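Local atomic coordinates of putative uncharacterized protein (Streptococcus suis, PDB entry 4XZ7), a protein that has transglutaminase activity and serves as an antiphagocytic virulence factor, the homodimeric piece described here carrying the transglutaminase-like domain. Residues B[293-298]-B[308-313]; B[283-288]-B[353-358]; B[212-217]-B[301-306]; B[229-234]-B[257-262]. All blocks are in the same frame, centred on the assembly; numbering follows the deposited sequence.

Interaction 1 of 4, residues B[293-298]-B[308-313]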
loop_
_atom_site.group_PDB
_atom_site.type_symbol
_atom_site.label_atom_id
_atom_site.label_comp_id
_atom_site.label_asym_id
_atom_site.label_seq_id
_atom_site.Cartn_x
_atom_site.Cartn_y
_atom_site.Cartn_z
ATOM N N VAL B 293 -22.848 10.340 14.792
ATOM C CA VAL B 293 -21.687 9.805 14.074
ATOM C C VAL B 293 -21.895 9.866 12.553
ATOM O O VAL B 293 -23.016 9.724 12.057
ATOM C CB VAL B 293 -21.332 8.355 14.539
ATOM C CG1 VAL B 293 -22.293 7.865 15.601
ATOM C CG2 VAL B 293 -21.245 7.380 13.366
ATOM N N PRO B 294 -20.809 10.110 11.804
ATOM C CA PRO B 294 -20.931 10.287 10.357
ATOM C C PRO B 294 -21.509 9.036 9.677
ATOM O O PRO B 294 -21.127 7.913 10.008
ATOM C CB PRO B 294 -19.481 10.557 9.915
ATOM C CG PRO B 294 -18.773 11.037 11.186
ATOM C CD PRO B 294 -19.407 10.213 12.250
ATOM N N HIS B 295 -22.431 9.230 8.742
ATOM C CA HIS B 295 -23.134 8.112 8.151
ATOM C C HIS B 295 -23.434 8.399 6.687
ATOM O O HIS B 295 -23.250 9.530 6.202
ATOM C CB HIS B 295 -24.424 7.829 8.940
ATOM C CG HIS B 295 -25.044 6.497 8.642
ATOM N ND1 HIS B 295 -24.402 5.301 8.896
ATOM C CD2 HIS B 295 -26.250 6.172 8.114
ATOM C CE1 HIS B 295 -25.192 4.300 8.543
ATOM N NE2 HIS B 295 -26.313 4.801 8.060
ATOM N N ALA B 296 -23.895 7.372 5.981
ATOM C CA ALA B 296 -24.241 7.498 4.565
ATOM C C ALA B 296 -25.486 6.699 4.235
ATOM O O ALA B 296 -25.721 5.632 4.811
ATOM C CB ALA B 296 -23.089 7.051 3.691
ATOM N N THR B 297 -26.294 7.228 3.321
ATOM C CA THR B 297 -27.553 6.601 2.936
ATOM C C THR B 297 -27.778 6.827 1.440
ATOM O O THR B 297 -27.024 7.574 0.818
ATOM C CB THR B 297 -28.762 7.192 3.721
ATOM O OG1 THR B 297 -28.859 8.599 3.459
ATOM C CG2 THR B 297 -28.623 6.971 5.230
ATOM N N ALA B 298 -28.809 6.211 0.863
ATOM C CA ALA B 298 -29.196 6.583 -0.496
ATOM C C ALA B 298 -30.398 7.511 -0.460
ATOM O O ALA B 298 -31.214 7.451 0.459
ATOM C CB ALA B 298 -29.512 5.370 -1.337
ATOM N N THR B 308 -35.121 9.380 1.843
ATOM C CA THR B 308 -33.886 8.857 2.417
ATOM C C THR B 308 -34.079 7.394 2.816
ATOM O O THR B 308 -34.988 7.055 3.587
ATOM C CB THR B 308 -33.422 9.667 3.632
ATOM O OG1 THR B 308 -33.548 11.062 3.340
ATOM C CG2 THR B 308 -31.970 9.349 3.958
ATOM N N ILE B 309 -33.242 6.538 2.247
ATOM C CA ILE B 309 -33.215 5.116 2.537
ATOM C C ILE B 309 -31.882 4.717 3.172
ATOM O O ILE B 309 -30.824 4.809 2.526
ATOM C CB ILE B 309 -33.433 4.282 1.268
ATOM C CG1 ILE B 309 -34.720 4.715 0.574
ATOM C CG2 ILE B 309 -33.450 2.793 1.613
ATOM C CD1 ILE B 309 -35.981 4.404 1.388
ATOM N N ASP B 310 -31.949 4.331 4.451
ATOM C CA ASP B 310 -30.806 3.830 5.224
ATOM C C ASP B 310 -30.759 2.305 5.140
ATOM O O ASP B 310 -31.592 1.626 5.748
ATOM C CB ASP B 310 -30.911 4.257 6.690
ATOM C CG ASP B 310 -29.596 4.109 7.449
ATOM O OD1 ASP B 310 -29.465 4.775 8.492
ATOM O OD2 ASP B 310 -28.691 3.352 7.013
ATOM N N GLY B 311 -29.804 1.771 4.389
ATOM C CA GLY B 311 -29.726 0.342 4.162
ATOM C C GLY B 311 -29.022 -0.378 5.294
ATOM O O GLY B 311 -28.865 -1.602 5.270
ATOM N N THR B 312 -28.581 0.386 6.288
ATOM C CA THR B 312 -27.908 -0.198 7.436
ATOM C C THR B 312 -28.562 0.287 8.737
ATOM O O THR B 312 -27.899 0.841 9.619
ATOM C CB THR B 312 -26.396 0.138 7.420
ATOM O OG1 THR B 312 -26.222 1.553 7.315
ATOM C CG2 THR B 312 -25.714 -0.506 6.209
ATOM N N GLY B 313 -29.863 0.049 8.859
ATOM C CA GLY B 313 -30.634 0.561 9.971
ATOM C C GLY B 313 -30.564 -0.253 11.253
ATOM O O GLY B 313 -31.410 -0.082 12.128
HETATM O O HOH W 1 -26.425 3.018 4.775
#

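Interaction 2 of 4, residues B[283-288]-B[353-358]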
loop_
_atom_site.group_PDB
_atom_site.type_symbol
_atom_site.label_atom_id
_atom_site.label_comp_id
_atom_site.label_asym_id
_atom_site.label_seq_id
_atom_site.Cartn_x
_atom_site.Cartn_y
_atom_site.Cartn_z
ATOM N N TYR B 283 -29.107 8.517 -5.638
ATOM C CA TYR B 283 -27.705 8.892 -5.483
ATOM C C TYR B 283 -27.321 8.696 -4.028
ATOM O O TYR B 283 -28.184 8.472 -3.168
ATOM C CB TYR B 283 -27.431 10.342 -5.969
ATOM C CG TYR B 283 -28.028 11.488 -5.144
ATOM C CD1 TYR B 283 -27.198 12.391 -4.476
ATOM C CD2 TYR B 283 -29.408 11.686 -5.060
ATOM C CE1 TYR B 283 -27.714 13.453 -3.742
ATOM C CE2 TYR B 283 -29.939 12.745 -4.317
ATOM C CZ TYR B 283 -29.081 13.618 -3.653
ATOM O OH TYR B 283 -29.570 14.672 -2.911
ATOM N N VAL B 284 -26.023 8.761 -3.762
ATOM C CA VAL B 284 -25.501 8.530 -2.423
ATOM C C VAL B 284 -25.325 9.843 -1.665
ATOM O O VAL B 284 -24.753 10.804 -2.181
ATOM C CB VAL B 284 -24.142 7.787 -2.484
ATOM C CG1 VAL B 284 -23.579 7.595 -1.103
ATOM C CG2 VAL B 284 -24.303 6.448 -3.170
ATOM N N VAL B 285 -25.788 9.878 -0.427
ATOM C CA VAL B 285 -25.593 11.054 0.406
ATOM C C VAL B 285 -24.912 10.720 1.726
ATOM O O VAL B 285 -24.910 9.564 2.170
ATOM C CB VAL B 285 -26.933 11.752 0.708
ATOM C CG1 VAL B 285 -27.517 12.397 -0.569
ATOM C CG2 VAL B 285 -27.916 10.773 1.333
ATOM N N VAL B 286 -24.354 11.749 2.359
ATOM C CA VAL B 286 -23.714 11.609 3.652
ATOM C C VAL B 286 -24.236 12.647 4.630
ATOM O O VAL B 286 -24.697 13.720 4.236
ATOM C CB VAL B 286 -22.187 11.754 3.561
ATOM C CG1 VAL B 286 -21.602 10.667 2.672
ATOM C CG2 VAL B 286 -21.820 13.145 3.043
ATOM N N GLY B 287 -24.128 12.331 5.914
ATOM C CA GLY B 287 -24.613 13.199 6.959
ATOM C C GLY B 287 -24.192 12.598 8.276
ATOM O O GLY B 287 -23.107 12.012 8.390
ATOM N N LYS B 288 -25.043 12.720 9.279
ATOM C CA LYS B 288 -24.711 12.138 10.567
ATOM C C LYS B 288 -25.839 11.302 11.151
ATOM O O LYS B 288 -27.022 11.594 10.938
ATOM C CB LYS B 288 -24.303 13.230 11.557
ATOM C CG LYS B 288 -22.956 13.847 11.198
ATOM C CD LYS B 288 -22.392 14.709 12.297
ATOM C CE LYS B 288 -21.014 15.230 11.897
ATOM N NZ LYS B 288 -20.329 15.906 13.030
ATOM N N ASN B 353 -28.703 13.177 12.972
ATOM C CA ASN B 353 -29.873 12.812 12.176
ATOM C C ASN B 353 -30.162 13.756 11.012
ATOM O O ASN B 353 -31.307 14.166 10.806
ATOM C CB ASN B 353 -31.115 12.710 13.068
ATOM C CG ASN B 353 -32.204 11.851 12.446
ATOM O OD1 ASN B 353 -31.923 10.915 11.701
ATOM N ND2 ASN B 353 -33.450 12.182 12.733
ATOM N N TYR B 354 -29.124 14.084 10.245
ATOM C CA TYR B 354 -29.315 14.743 8.960
ATOM C C TYR B 354 -28.554 14.020 7.856
ATOM O O TYR B 354 -27.549 13.367 8.104
ATOM C CB TYR B 354 -28.875 16.213 9.006
ATOM C CG TYR B 354 -27.395 16.405 9.226
ATOM C CD1 TYR B 354 -26.512 16.509 8.152
ATOM C CD2 TYR B 354 -26.871 16.464 10.512
ATOM C CE1 TYR B 354 -25.137 16.676 8.359
ATOM C CE2 TYR B 354 -25.507 16.632 10.727
ATOM C CZ TYR B 354 -24.650 16.740 9.647
ATOM O OH TYR B 354 -23.301 16.905 9.869
ATOM N N MET B 355 -29.068 14.150 6.641
ATOM C CA MET B 355 -28.358 13.804 5.419
ATOM C C MET B 355 -28.232 15.074 4.589
ATOM O O MET B 355 -29.196 15.837 4.473
ATOM C CB MET B 355 -29.090 12.706 4.632
ATOM C CG MET B 355 -28.915 11.324 5.256
ATOM S SD MET B 355 -27.188 10.819 5.142
ATOM C CE MET B 355 -26.923 9.936 6.675
ATOM N N ILE B 356 -27.046 15.308 4.039
ATOM C CA ILE B 356 -26.803 16.479 3.206
ATOM C C ILE B 356 -27.232 16.205 1.766
ATOM O O ILE B 356 -26.552 15.505 1.029
ATOM C CB ILE B 356 -25.310 16.897 3.254
ATOM C CG1 ILE B 356 -24.915 17.211 4.701
ATOM C CG2 ILE B 356 -25.058 18.088 2.330
ATOM C CD1 ILE B 356 -23.461 17.616 4.908
ATOM N N ILE B 357 -28.371 16.754 1.367
ATOM C CA ILE B 357 -28.916 16.458 0.046
ATOM C C ILE B 357 -28.699 17.623 -0.916
ATOM O O ILE B 357 -28.346 18.723 -0.499
ATOM C CB ILE B 357 -30.416 16.127 0.123
ATOM C CG1 ILE B 357 -31.245 17.402 0.268
ATOM C CG2 ILE B 357 -30.708 15.190 1.301
ATOM C CD1 ILE B 357 -32.740 17.175 0.081
ATOM N N ASP B 358 -28.908 17.379 -2.202
ATOM C CA ASP B 358 -28.794 18.429 -3.213
ATOM C C ASP B 358 -30.091 18.501 -4.034
ATOM O O ASP B 358 -30.313 17.713 -4.964
ATOM C CB ASP B 358 -27.566 18.176 -4.104
ATOM C CG ASP B 358 -27.483 19.131 -5.313
ATOM O OD1 ASP B 358 -28.165 20.185 -5.341
ATOM O OD2 ASP B 358 -26.712 18.814 -6.244
HETATM O O HOH W 2 -24.137 14.406 1.009
#

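Interaction 3 of 4, residues B[212-217]-B[301-306]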
loop_
_atom_site.group_PDB
_atom_site.type_symbol
_atom_site.label_atom_id
_atom_site.label_comp_id
_atom_site.label_asym_id
_atom_site.label_seq_id
_atom_site.Cartn_x
_atom_site.Cartn_y
_atom_site.Cartn_z
ATOM N N SER B 212 -45.473 -2.154 -6.186
ATOM C CA SER B 212 -45.104 -0.750 -6.090
ATOM C C SER B 212 -43.589 -0.549 -6.078
ATOM O O SER B 212 -42.823 -1.485 -5.839
ATOM C CB SER B 212 -45.725 -0.136 -4.833
ATOM O OG SER B 212 -45.313 -0.842 -3.672
ATOM N N GLU B 213 -43.172 0.684 -6.345
ATOM C CA GLU B 213 -41.772 1.061 -6.273
ATOM C C GLU B 213 -41.261 0.916 -4.837
ATOM O O GLU B 213 -40.149 0.416 -4.594
ATOM C CB GLU B 213 -41.592 2.496 -6.771
ATOM C CG GLU B 213 -41.969 2.695 -8.231
ATOM C CD GLU B 213 -41.950 4.156 -8.640
ATOM O OE1 GLU B 213 -42.284 5.022 -7.800
ATOM O OE2 GLU B 213 -41.597 4.438 -9.804
ATOM N N ARG B 214 -42.095 1.343 -3.893
ATOM C CA ARG B 214 -41.758 1.265 -2.479
ATOM C C ARG B 214 -41.385 -0.156 -2.066
ATOM O O ARG B 214 -40.415 -0.370 -1.335
ATOM C CB ARG B 214 -42.923 1.767 -1.632
ATOM C CG ARG B 214 -42.554 2.065 -0.192
ATOM C CD ARG B 214 -43.689 2.807 0.489
ATOM N NE ARG B 214 -43.418 3.016 1.906
ATOM C CZ ARG B 214 -44.041 2.377 2.897
ATOM N NH1 ARG B 214 -44.999 1.488 2.633
ATOM N NH2 ARG B 214 -43.712 2.638 4.159
ATOM N N ASP B 215 -42.148 -1.130 -2.546
ATOM C CA ASP B 215 -41.886 -2.509 -2.166
ATOM C C ASP B 215 -40.650 -3.048 -2.874
ATOM O O ASP B 215 -39.986 -3.949 -2.361
ATOM C CB ASP B 215 -43.100 -3.388 -2.446
ATOM C CG ASP B 215 -44.182 -3.237 -1.379
ATOM O OD1 ASP B 215 -43.830 -2.954 -0.214
ATOM O OD2 ASP B 215 -45.379 -3.400 -1.699
ATOM N N LYS B 216 -40.336 -2.493 -4.040
ATOM C CA LYS B 216 -39.088 -2.843 -4.721
ATOM C C LYS B 216 -37.921 -2.440 -3.843
ATOM O O LYS B 216 -37.046 -3.266 -3.540
ATOM C CB LYS B 216 -38.996 -2.172 -6.092
ATOM C CG LYS B 216 -40.178 -2.499 -7.013
ATOM C CD LYS B 216 -39.927 -2.072 -8.459
ATOM C CE LYS B 216 -41.211 -2.107 -9.275
ATOM N NZ LYS B 216 -40.970 -1.626 -10.668
ATOM N N VAL B 217 -37.926 -1.174 -3.415
ATOM C CA VAL B 217 -36.893 -0.668 -2.502
ATOM C C VAL B 217 -36.773 -1.544 -1.254
ATOM O O VAL B 217 -35.676 -2.020 -0.907
ATOM C CB VAL B 217 -37.177 0.787 -2.056
ATOM C CG1 VAL B 217 -36.178 1.213 -0.998
ATOM C CG2 VAL B 217 -37.116 1.740 -3.235
ATOM N N TYR B 301 -35.864 8.166 -5.660
ATOM C CA TYR B 301 -37.129 8.771 -6.053
ATOM C C TYR B 301 -38.191 7.707 -6.284
ATOM O O TYR B 301 -38.024 6.835 -7.122
ATOM C CB TYR B 301 -36.955 9.619 -7.315
ATOM C CG TYR B 301 -38.213 10.356 -7.724
ATOM C CD1 TYR B 301 -38.580 11.540 -7.096
ATOM C CD2 TYR B 301 -39.029 9.871 -8.733
ATOM C CE1 TYR B 301 -39.732 12.224 -7.462
ATOM C CE2 TYR B 301 -40.194 10.551 -9.110
ATOM C CZ TYR B 301 -40.534 11.727 -8.470
ATOM O OH TYR B 301 -41.673 12.414 -8.831
ATOM N N TYR B 302 -39.281 7.776 -5.536
ATOM C CA TYR B 302 -40.434 6.930 -5.833
ATOM C C TYR B 302 -41.684 7.526 -5.223
ATOM O O TYR B 302 -41.611 8.339 -4.283
ATOM C CB TYR B 302 -40.222 5.490 -5.346
ATOM C CG TYR B 302 -39.934 5.333 -3.860
ATOM C CD1 TYR B 302 -38.621 5.263 -3.384
ATOM C CD2 TYR B 302 -40.972 5.235 -2.938
ATOM C CE1 TYR B 302 -38.358 5.116 -2.026
ATOM C CE2 TYR B 302 -40.719 5.082 -1.582
ATOM C CZ TYR B 302 -39.412 5.027 -1.131
ATOM O OH TYR B 302 -39.169 4.878 0.217
ATOM N N ASP B 303 -42.827 7.144 -5.788
ATOM C CA ASP B 303 -44.110 7.642 -5.325
ATOM C C ASP B 303 -44.092 9.157 -5.213
ATOM O O ASP B 303 -44.364 9.705 -4.145
ATOM C CB ASP B 303 -44.474 7.014 -3.973
ATOM C CG ASP B 303 -44.826 5.539 -4.086
ATOM O OD1 ASP B 303 -44.637 4.959 -5.179
ATOM O OD2 ASP B 303 -45.284 4.960 -3.077
ATOM N N LYS B 304 -43.714 9.821 -6.303
ATOM C CA LYS B 304 -43.755 11.281 -6.381
ATOM C C LYS B 304 -42.837 12.003 -5.404
ATOM O O LYS B 304 -42.960 13.223 -5.251
ATOM C CB LYS B 304 -45.179 11.802 -6.135
ATOM C CG LYS B 304 -46.245 11.292 -7.061
ATOM C CD LYS B 304 -47.558 12.025 -6.763
ATOM C CE LYS B 304 -48.708 11.468 -7.574
ATOM N NZ LYS B 304 -49.990 12.198 -7.312
ATOM N N LYS B 305 -41.947 11.282 -4.721
ATOM C CA LYS B 305 -41.101 11.949 -3.734
ATOM C C LYS B 305 -39.685 11.396 -3.657
ATOM O O LYS B 305 -39.425 10.239 -3.987
ATOM C CB LYS B 305 -41.746 11.877 -2.339
ATOM C CG LYS B 305 -42.683 13.039 -2.010
ATOM C CD LYS B 305 -43.231 12.935 -0.587
ATOM C CE LYS B 305 -42.114 12.878 0.460
ATOM N NZ LYS B 305 -41.411 14.189 0.647
ATOM N N TRP B 306 -38.769 12.251 -3.222
ATOM C CA TRP B 306 -37.417 11.817 -2.900
ATOM C C TRP B 306 -37.401 11.352 -1.454
ATOM O O TRP B 306 -37.892 12.054 -0.572
ATOM C CB TRP B 306 -36.412 12.947 -3.119
ATOM C CG TRP B 306 -36.040 13.136 -4.542
ATOM C CD1 TRP B 306 -36.574 14.031 -5.429
ATOM C CD2 TRP B 306 -35.053 12.397 -5.259
ATOM N NE1 TRP B 306 -35.970 13.891 -6.666
ATOM C CE2 TRP B 306 -35.032 12.893 -6.583
ATOM C CE3 TRP B 306 -34.183 11.358 -4.913
ATOM C CZ2 TRP B 306 -34.173 12.390 -7.549
ATOM C CZ3 TRP B 306 -33.335 10.857 -5.872
ATOM C CH2 TRP B 306 -33.327 11.375 -7.171
#

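Interaction 4 of 4, residues B[229-234]-B[257-262]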
loop_
_atom_site.group_PDB
_atom_site.type_symbol
_atom_site.label_atom_id
_atom_site.label_comp_id
_atom_site.label_asym_id
_atom_site.label_seq_id
_atom_site.Cartn_x
_atom_site.Cartn_y
_atom_site.Cartn_z
ATOM N N THR B 229 -22.267 -8.939 5.266
ATOM C CA THR B 229 -21.785 -8.664 6.617
ATOM C C THR B 229 -21.493 -7.170 6.807
ATOM O O THR B 229 -20.826 -6.560 5.976
ATOM C CB THR B 229 -20.512 -9.482 6.919
ATOM O OG1 THR B 229 -20.857 -10.872 6.981
ATOM C CG2 THR B 229 -19.885 -9.057 8.222
ATOM N N TYR B 230 -22.021 -6.573 7.872
ATOM C CA TYR B 230 -21.573 -5.238 8.265
ATOM C C TYR B 230 -20.204 -5.320 8.968
ATOM O O TYR B 230 -20.017 -6.095 9.909
ATOM C CB TYR B 230 -22.587 -4.537 9.189
ATOM C CG TYR B 230 -22.350 -3.036 9.193
ATOM C CD1 TYR B 230 -22.773 -2.260 8.124
ATOM C CD2 TYR B 230 -21.648 -2.412 10.223
ATOM C CE1 TYR B 230 -22.535 -0.905 8.075
ATOM C CE2 TYR B 230 -21.395 -1.033 10.185
ATOM C CZ TYR B 230 -21.851 -0.291 9.100
ATOM O OH TYR B 230 -21.639 1.068 9.010
ATOM N N ASP B 231 -19.254 -4.511 8.531
ATOM C CA ASP B 231 -17.901 -4.632 9.056
ATOM C C ASP B 231 -17.768 -3.872 10.361
ATOM O O ASP B 231 -17.273 -2.744 10.379
ATOM C CB ASP B 231 -16.869 -4.127 8.044
ATOM C CG ASP B 231 -15.442 -4.517 8.428
ATOM O OD1 ASP B 231 -15.220 -4.897 9.591
ATOM O OD2 ASP B 231 -14.539 -4.442 7.572
ATOM N N TRP B 232 -18.205 -4.499 11.454
ATOM C CA TRP B 232 -18.164 -3.876 12.767
ATOM C C TRP B 232 -16.768 -3.325 13.158
ATOM O O TRP B 232 -16.660 -2.200 13.662
ATOM C CB TRP B 232 -18.680 -4.880 13.822
ATOM C CG TRP B 232 -20.076 -5.308 13.500
ATOM C CD1 TRP B 232 -20.488 -6.542 13.070
ATOM C CD2 TRP B 232 -21.240 -4.483 13.517
ATOM N NE1 TRP B 232 -21.848 -6.545 12.852
ATOM C CE2 TRP B 232 -22.333 -5.288 13.119
ATOM C CE3 TRP B 232 -21.476 -3.143 13.858
ATOM C CZ2 TRP B 232 -23.625 -4.794 13.034
ATOM C CZ3 TRP B 232 -22.769 -2.653 13.781
ATOM C CH2 TRP B 232 -23.824 -3.473 13.372
ATOM N N GLU B 233 -15.712 -4.097 12.910
ATOM C CA GLU B 233 -14.340 -3.686 13.250
ATOM C C GLU B 233 -13.899 -2.410 12.535
ATOM O O GLU B 233 -13.378 -1.468 13.146
ATOM C CB GLU B 233 -13.362 -4.802 12.903
ATOM C CG GLU B 233 -13.511 -6.042 13.735
ATOM C CD GLU B 233 -12.461 -6.112 14.816
ATOM O OE1 GLU B 233 -12.825 -5.974 16.006
ATOM O OE2 GLU B 233 -11.272 -6.295 14.469
ATOM N N ALA B 234 -14.102 -2.383 11.227
ATOM C CA ALA B 234 -13.713 -1.216 10.448
ATOM C C ALA B 234 -14.541 0.005 10.841
ATOM O O ALA B 234 -14.016 1.110 10.878
ATOM C CB ALA B 234 -13.845 -1.500 8.971
ATOM N N THR B 257 -20.706 -6.484 -3.246
ATOM C CA THR B 257 -20.846 -7.386 -4.380
ATOM C C THR B 257 -19.788 -8.491 -4.406
ATOM O O THR B 257 -20.127 -9.661 -4.485
ATOM C CB THR B 257 -20.793 -6.613 -5.702
ATOM O OG1 THR B 257 -19.763 -5.613 -5.640
ATOM C CG2 THR B 257 -22.136 -5.951 -5.971
ATOM N N GLU B 258 -18.514 -8.109 -4.357
ATOM C CA GLU B 258 -17.402 -9.058 -4.347
ATOM C C GLU B 258 -17.022 -9.529 -2.952
ATOM O O GLU B 258 -16.860 -10.725 -2.690
ATOM C CB GLU B 258 -16.166 -8.429 -4.998
ATOM C CG GLU B 258 -16.405 -8.034 -6.448
ATOM C CD GLU B 258 -15.141 -7.564 -7.144
ATOM O OE1 GLU B 258 -14.073 -7.448 -6.497
ATOM O OE2 GLU B 258 -15.224 -7.304 -8.354
ATOM N N ARG B 259 -16.854 -8.571 -2.054
ATOM C CA ARG B 259 -16.336 -8.871 -0.727
ATOM C C ARG B 259 -17.422 -9.420 0.196
ATOM O O ARG B 259 -17.129 -10.169 1.129
ATOM C CB ARG B 259 -15.714 -7.607 -0.149
ATOM C CG ARG B 259 -14.981 -7.751 1.158
ATOM C CD ARG B 259 -14.376 -6.409 1.455
ATOM N NE ARG B 259 -13.522 -6.403 2.634
ATOM C CZ ARG B 259 -13.803 -5.741 3.749
ATOM N NH1 ARG B 259 -14.929 -5.040 3.828
ATOM N NH2 ARG B 259 -12.957 -5.763 4.775
ATOM N N GLN B 260 -18.666 -9.022 -0.061
ATOM C CA GLN B 260 -19.826 -9.397 0.751
ATOM C C GLN B 260 -19.694 -8.915 2.196
ATOM O O GLN B 260 -20.281 -9.475 3.124
ATOM C CB GLN B 260 -20.038 -10.910 0.701
ATOM C CG GLN B 260 -20.104 -11.470 -0.718
ATOM C CD GLN B 260 -20.608 -12.896 -0.750
ATOM O OE1 GLN B 260 -19.923 -13.814 -0.317
ATOM N NE2 GLN B 260 -21.827 -13.082 -1.246
ATOM N N LYS B 261 -18.923 -7.852 2.370
ATOM C CA LYS B 261 -18.667 -7.290 3.676
ATOM C C LYS B 261 -18.462 -5.811 3.442
ATOM O O LYS B 261 -17.629 -5.413 2.615
ATOM C CB LYS B 261 -17.436 -7.926 4.325
ATOM C CG LYS B 261 -17.212 -7.581 5.789
ATOM C CD LYS B 261 -15.953 -8.311 6.277
ATOM C CE LYS B 261 -15.743 -8.185 7.766
ATOM N NZ LYS B 261 -14.391 -8.696 8.096
ATOM N N ALA B 262 -19.219 -4.991 4.156
ATOM C CA ALA B 262 -19.292 -3.587 3.780
ATOM C C ALA B 262 -19.715 -2.692 4.936
ATOM O O ALA B 262 -20.201 -3.170 5.971
ATOM C CB ALA B 262 -20.257 -3.416 2.600
HETATM O O HOH W 3 -20.727 -12.175 4.439
#

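Interaction 1 of 4, residues B[293-298]-B[308-313]
His-295 and Asp-310 meet imidazole edge to carboxylate: NE2 of His-295 donates to OD2 of Asp-310 over 3.0 Å, almost straight at 175° and in the plane of the ring. CG of His-295 stands anti to its backbone N (chi1 -165°), on a CB that already points toward the other segment. The ring and carboxylate planes are turned 50° apart, and NE2 comes to the syn side of OD2, tilted out of the carboxylate plane. From the opposite face, the backbone N of Thr-312 donates to the same OD2 (3.1 Å), closing an Asx turn; two N-H groups thus grip this oxygen, while Tyr-339 OH holds OD1. His-295 also touches Cys-264 at the start of helix 264-277, an arrangement consistent with the Cys-His-Asp triad of transglutaminase-like proteins. Packing is tight along the hairpin of strands 294-302 and 305-309, where Ala-298 and Ile-309 form an antiparallel hydrogen-bonded pair. Beside it, OG1 of Thr-297 presses on CG2 of Thr-308 at 3.2 Å, a buried hydroxyl with no polar partner in the model. CG2 of Thr-297 rests against CG of Asp-310 (3.7 Å). Past Ile-309 pairing ends and the looser side begins, with Asp-310 and Gly-311 partly exposed; a water bridges two buried residues, donating to Ala-296 O (2.7 Å) and accepting from Thr-312 OG1 (2.9 Å).

Interaction 2 of 4, residues B[283-288]-B[353-358]
One face of the Tyr-354 ring lies against the main chain of the opposite strand, with Lys-288 N 3.9 Å above its centre and Gly-287 C nearer the rim; Ile-356 CG1 sits at the ring's edge. The extended Lys-288 chain runs beside this tyrosine in the same direction, CG of Lys-288 lying 3.4 Å from Tyr-354 OH, and carries NZ to a salt bridge with Glu-351. At the far end, Tyr-283 OH accepts the N-H of Asp-358 almost in line at 2.9 Å (176°), while also bonding Glu-362. Between the two tyrosines, Gly-287 brings its CA within 3.2 Å of Tyr-354 O in a C-H...O contact. The bent Met-355 lays SD against Gly-287 N (3.5 Å) and Val-285 CG2. Backbone bonds Ile-356 N to Val-286 O and Lys-288 N to Tyr-354 O join the strands. Two residues, Asn-353 and Tyr-354, oppose Lys-288: a G1 beta bulge at the start of strand 354-357 in the antiparallel part of the transglutaminase-like domain's sheet.

Interaction 3 of 4, residues B[212-217]-B[301-306]
CB of Tyr-302 points toward helix 213-227 and CG sits between the backbone N and the carbonyl carbon (chi1 58°), while CG of Glu-213 stands beside its backbone N (chi1 -63°) and the chain extends past the tyrosine in the opposite direction. OE1 of Glu-213 thereby accepts the backbone N-H of Asp-303 at 3.0 Å, the donor approaching nearly along the carboxylate C-O bond. The same oxygen lies 3.2 Å from Tyr-302 CB, and the carboxylate and ring planes are almost perpendicular at 84°. Asp-303 OD1 is 3.5 Å from Glu-213 OE1; the helix N-terminus nearby may partly offset the repulsion of these like charges. Further along the ring, CG of Arg-214 touches CE2 of Tyr-302 at 3.8 Å, and Val-217 CG2 meets its CD1 and CE1, crossing at about a right angle. Glu-336 bonds Tyr-302 OH and forms a salt bridge with Arg-214 NE, while Arg-214 NH2 hydrogen-bonds Phe-331 O. The contact docks the first turn of helix 213-227 on the type I' turn from Tyr-302 to Lys-305, which links strands 294-302 and 305-309; Ile-309 of the latter strand touches both Val-217 and Tyr-302.

Interaction 4 of 4, residues B[229-234]-B[257-262]
Backbone bonds from Thr-229 N to Gln-260 O, Ala-262 N to Thr-229 O (2.9 Å) and Asp-231 N to Ala-262 O (3.0 Å) pair the two segments in parallel. C-H...O contacts run beside them, the shorter from Lys-261 CA to Thr-229 O (3.2 Å). A water joins Thr-229 OG1 to Gln-260 O. These bonds make a small two-stranded parallel sheet that ties the start of helix 232-239 to the residues following helix 255-259 in the transglutaminase-like domain. Apolar contact is slight: Thr-229 and Lys-261 point the same way, CG2 against CG at 3.9 Å. With CG anti to its backbone N (chi1 -167°), Asp-231 sets its carboxylate beside Arg-259 and Lys-261; OD2 meets the edge of the Arg-259 guanidinium in a weak salt bridge, 3.5 Å from NH2, the planes 42° apart. Arg-259 NH1 also donates to Lys-261 O. OD1 of Asp-231 accepts Ala-234 N from above the carboxylate plane, the N-cap bond of helix 232-239. Lys-261 NZ lies 4.2 Å from Asp-231 OD1, too far for a salt bridge.

Along the chain the helix start of interaction 3 comes first, interaction 4 follows, and then strands 282-288, 294-302, 305-309 and 354-357. Interactions 1 and 2 are neighbours in one five-stranded sheet, centres about 8 Å apart: strand 294-302 pairs with 305-309 in interaction 1, while the adjacent strand 282-288 pairs with 354-357 in interaction 2. Interaction 3 lies at the turn end of the same hairpin, about 17 Å from interaction 1 between centres, and meets it through Ile-309. Interaction 4, in its own small sheet, lies about 15 Å from interaction 1 between centres and touches it where Tyr-230 packs on Thr-312. The probable triad site lies where the five-stranded sheet, carrying His-295, meets Cys-264 at the start of helix 264-277, which closely follows strand 261-262.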